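Side-chain contacts in pullulanase (Bacillus acidopullulyticus, PDB 2WAN), which hydrolyses the alpha-1,6 glucosidic linkages of pullulan, and probably those at the branch points of starch and related glucans: residues A166-V169 / G170-Q174; G713-G716 / S717-D720. All blocks are in the same frame, centred on the assembly; numbering follows the deposited sequence.

Contact 1. Residues A166-V169 / G170-Q174; sequences AVLV and GDLQQ
Strand residues V167, L168 and V169 run straight into a type I beta turn from G170 to Q173, which bends the chain so that the side chains of L172 and Q173 fall back on the strand they have just left. G170 sits where strand becomes turn, at phi 155° and psi -162°; these angles bring the direction of a CA substituent too near O of V169 for any residue but glycine to sit there without strain. Because neighbouring strand residues face opposite sides, L168 and V169 offer separate surfaces to the side chains that reach back. On one of them L168 and L172 cross at about a right angle, the CD1 methyl of L172 lying 3.9 Å from CG of L168 and 4.0 Å from its CD2. CG of L172 is turned in between its own backbone N and carbonyl carbon (chi1 37°), which sends the methyl back along the strand. F242 touches both leucines, making them part of the hydrophobic interior of the domain, where branched apolar chains fit well. Q173 takes a different path: its extended chain lies beside V169, pointing the same way, and reaches back over the backbone. In packing contacts its CG comes within 3.4 Å of O of L168 and its CD within 3.3 Å of the same oxygen, while CD lies 3.7 Å from CA of V169. The L168 carbonyl accepts a hydrogen bond from the hydroxyl of T189. Two different side chains thus pack on the strand: L172 through a purely apolar contact with L168, and Q173, long enough to span the gap, by laying its chain against the buried L168 carbonyl.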
loop_
_atom_site.group_PDB
_atom_site.type_symbol
_atom_site.label_atom_id
_atom_site.label_comp_id
_atom_site.label_asym_id
_atom_site.label_seq_id
_atom_site.Cartn_x
_atom_site.Cartn_y
_atom_site.Cartn_z
ATOM N N ALA A 166 -28.138 5.113 15.280
ATOM C CA ALA A 166 -29.450 5.696 15.555
ATOM C C ALA A 166 -29.370 7.207 15.422
ATOM O O ALA A 166 -28.686 7.878 16.196
ATOM C CB ALA A 166 -29.926 5.303 16.941
ATOM N N VAL A 167 -30.074 7.734 14.426
ATOM C CA VAL A 167 -30.026 9.151 14.109
ATOM C C VAL A 167 -31.377 9.793 14.391
ATOM O O VAL A 167 -32.417 9.289 13.942
ATOM C CB VAL A 167 -29.664 9.371 12.615
ATOM C CG1 VAL A 167 -29.805 10.851 12.235
ATOM C CG2 VAL A 167 -28.255 8.823 12.293
ATOM N N LEU A 168 -31.350 10.897 15.132
ATOM C CA LEU A 168 -32.542 11.701 15.385
ATOM C C LEU A 168 -32.942 12.423 14.100
ATOM O O LEU A 168 -32.172 13.229 13.548
ATOM C CB LEU A 168 -32.290 12.702 16.508
ATOM C CG LEU A 168 -33.407 13.681 16.882
ATOM C CD1 LEU A 168 -34.553 12.958 17.539
ATOM C CD2 LEU A 168 -32.875 14.744 17.816
ATOM N N VAL A 169 -34.141 12.117 13.619
ATOM C CA VAL A 169 -34.637 12.701 12.376
ATOM C C VAL A 169 -35.924 13.469 12.597
ATOM O O VAL A 169 -36.733 13.100 13.453
ATOM C CB VAL A 169 -34.853 11.627 11.281
ATOM C CG1 VAL A 169 -33.537 11.029 10.878
ATOM C CG2 VAL A 169 -35.795 10.533 11.768
ATOM N N GLY A 170 -36.121 14.524 11.809
ATOM C CA GLY A 170 -37.348 15.318 11.882
ATOM C C GLY A 170 -37.129 16.731 11.402
ATOM O O GLY A 170 -36.133 17.012 10.724
ATOM N N ASP A 171 -38.054 17.621 11.756
ATOM C CA ASP A 171 -37.958 19.033 11.361
ATOM C C ASP A 171 -37.174 19.871 12.388
ATOM O O ASP A 171 -37.136 21.108 12.318
ATOM C CB ASP A 171 -39.340 19.626 11.064
ATOM C CG ASP A 171 -40.284 19.564 12.254
ATOM O OD1 ASP A 171 -39.849 19.227 13.369
ATOM O OD2 ASP A 171 -41.479 19.859 12.070
ATOM N N LEU A 172 -36.552 19.173 13.334
ATOM C CA LEU A 172 -35.689 19.786 14.337
ATOM C C LEU A 172 -34.213 19.627 13.993
ATOM O O LEU A 172 -33.348 20.049 14.767
ATOM C CB LEU A 172 -35.957 19.183 15.720
ATOM C CG LEU A 172 -36.282 17.694 15.915
ATOM C CD1 LEU A 172 -35.254 16.754 15.306
ATOM C CD2 LEU A 172 -36.441 17.406 17.391
ATOM N N GLN A 173 -33.930 19.012 12.844
ATOM C CA GLN A 173 -32.561 18.635 12.489
ATOM C C GLN A 173 -31.650 19.813 12.142
ATOM O O GLN A 173 -30.480 19.828 12.527
ATOM C CB GLN A 173 -32.546 17.583 11.382
ATOM C CG GLN A 173 -32.406 16.167 11.921
ATOM C CD GLN A 173 -32.259 15.141 10.821
ATOM O OE1 GLN A 173 -31.174 14.610 10.589
ATOM N NE2 GLN A 173 -33.348 14.870 10.125
ATOM N N GLN A 174 -32.194 20.789 11.418
ATOM C CA GLN A 174 -31.462 22.007 11.083
ATOM C C GLN A 174 -31.152 22.806 12.337
ATOM O O GLN A 174 -30.018 23.263 12.519
ATOM C CB GLN A 174 -32.240 22.856 10.079
ATOM C CG GLN A 174 -32.252 22.261 8.684
ATOM C CD GLN A 174 -32.907 23.155 7.660
ATOM O OE1 GLN A 174 -32.525 23.145 6.494
ATOM N NE2 GLN A 174 -33.903 23.928 8.083
#

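Contact 2. Residues G713-G716 / S717-D720; sequences GVIG and SIQD
The carbonyl oxygen of G713 is gripped twice: water 1 donates a hydrogen bond to it at 2.7 Å, and N of G716 donates another, 3.1 Å from that O of G713. The same water accepts from the hydroxyl of S717, with OG 2.8 Å from its oxygen, and so joins the last turn of helix 707-714 to the chain that leaves it. S717 is suited to the task because its short side chain brings a hydroxyl close to the backbone; chi1 of -64° puts OG beside its own backbone N, on the side where the water lies. The helix ends in a Schellman motif with G716 as the C-prime residue, and I715 to I718 form a type I' turn. Phi is positive at both central positions, G716 and S717, a conformation that glycine adopts easily and serine less readily. Across the turn, I715 and I718 cross at about a right angle, with CD1 of I715 3.8 Å from CG1 of I718. In both, CG1 is turned in between backbone N and carbonyl carbon (chi1 64° and 60°), which brings CG1 of I718 to 3.4 Å from O of I715. CD1 of I715 also touches the extended chain of Q719, 3.8 Å from its CD. I838 packs on both isoleucines and L842 and F844 on I715, setting this patch against helix 835-841 and strand 842-844. Chemically, the turn divides its work: water and backbone bonds satisfy a carbonyl left at the helix end, while branched isoleucines supply an apolar surface for that helix and strand.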
loop_
_atom_site.group_PDB
_atom_site.type_symbol
_atom_site.label_atom_id
_atom_site.label_comp_id
_atom_site.label_asym_id
_atom_site.label_seq_id
_atom_site.Cartn_x
_atom_site.Cartn_y
_atom_site.Cartn_z
ATOM N N GLY A 713 -3.862 17.107 -13.690
ATOM C CA GLY A 713 -2.604 16.346 -13.627
ATOM C C GLY A 713 -1.359 17.187 -13.901
ATOM O O GLY A 713 -0.320 16.985 -13.266
ATOM N N VAL A 714 -1.455 18.126 -14.847
ATOM C CA VAL A 714 -0.317 19.008 -15.188
ATOM C C VAL A 714 0.162 19.793 -13.952
ATOM O O VAL A 714 1.359 19.977 -13.748
ATOM C CB VAL A 714 -0.677 19.994 -16.359
ATOM C CG1 VAL A 714 0.248 21.207 -16.353
ATOM C CG2 VAL A 714 -0.641 19.283 -17.720
ATOM N N ILE A 715 -0.774 20.235 -13.115
ATOM C CA ILE A 715 -0.391 21.035 -11.944
ATOM C C ILE A 715 -0.032 20.184 -10.709
ATOM O O ILE A 715 -0.022 20.688 -9.589
ATOM C CB ILE A 715 -1.452 22.127 -11.590
ATOM C CG1 ILE A 715 -2.788 21.519 -11.177
ATOM C CG2 ILE A 715 -1.642 23.096 -12.767
ATOM C CD1 ILE A 715 -3.768 22.578 -10.602
ATOM N N GLY A 716 0.292 18.908 -10.932
ATOM C CA GLY A 716 0.731 18.021 -9.856
ATOM C C GLY A 716 -0.375 17.705 -8.875
ATOM O O GLY A 716 -0.089 17.476 -7.695
ATOM N N SER A 717 -1.623 17.737 -9.357
ATOM C CA SER A 717 -2.807 17.291 -8.616
ATOM C C SER A 717 -3.175 18.097 -7.368
ATOM O O SER A 717 -3.978 17.634 -6.550
ATOM C CB SER A 717 -2.680 15.800 -8.289
ATOM O OG SER A 717 -2.660 15.064 -9.502
ATOM N N ILE A 718 -2.605 19.293 -7.254
ATOM C CA ILE A 718 -2.746 20.135 -6.045
ATOM C C ILE A 718 -4.169 20.677 -5.831
ATOM O O ILE A 718 -4.494 21.172 -4.748
ATOM C CB ILE A 718 -1.730 21.291 -6.045
ATOM C CG1 ILE A 718 -1.932 22.198 -7.263
ATOM C CG2 ILE A 718 -0.260 20.739 -5.957
ATOM C CD1 ILE A 718 -1.023 23.459 -7.267
ATOM N N GLN A 719 -5.010 20.566 -6.859
ATOM C CA GLN A 719 -6.428 20.934 -6.728
ATOM C C GLN A 719 -7.323 19.707 -6.816
ATOM O O GLN A 719 -8.540 19.836 -6.883
ATOM C CB GLN A 719 -6.833 21.952 -7.805
ATOM C CG GLN A 719 -6.144 23.286 -7.649
ATOM C CD GLN A 719 -6.559 24.282 -8.721
ATOM O OE1 GLN A 719 -5.983 25.355 -8.824
ATOM N NE2 GLN A 719 -7.565 23.929 -9.514
ATOM N N ASP A 720 -6.719 18.519 -6.799
ATOM C CA ASP A 720 -7.459 17.279 -6.967
ATOM C C ASP A 720 -7.329 16.484 -5.655
ATOM O O ASP A 720 -8.322 16.328 -4.937
ATOM C CB ASP A 720 -6.924 16.533 -8.216
ATOM C CG ASP A 720 -7.654 15.221 -8.512
ATOM O OD1 ASP A 720 -8.648 14.884 -7.825
ATOM O OD2 ASP A 720 -7.233 14.519 -9.460
HETATM O O HOH W 1 -0.467 15.262 -11.204
#

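In the fold
Contacts 1 and 2 belong to distant parts of one chain: their centres are about 39 Å apart, their nearest atoms about 27 Å, and they do not touch. Contact 1 lies within the X25 domain, at the end of an outermost strand of a three-stranded antiparallel sheet, its centre about 39 Å from the centre of the chain. Contact 2, its centre about 21 Å from that of the chain, spans the end of helix 707-714 and the start of the loop toward strand 728-730, the seventh strand of the parallel catalytic barrel. A bound acetate, probably from the crystallisation liquor, lies about 4 Å from the side chain of I715. Both stretches turn the chain at the end of a regular element, contact 1 after a strand, contact 2 after a helix.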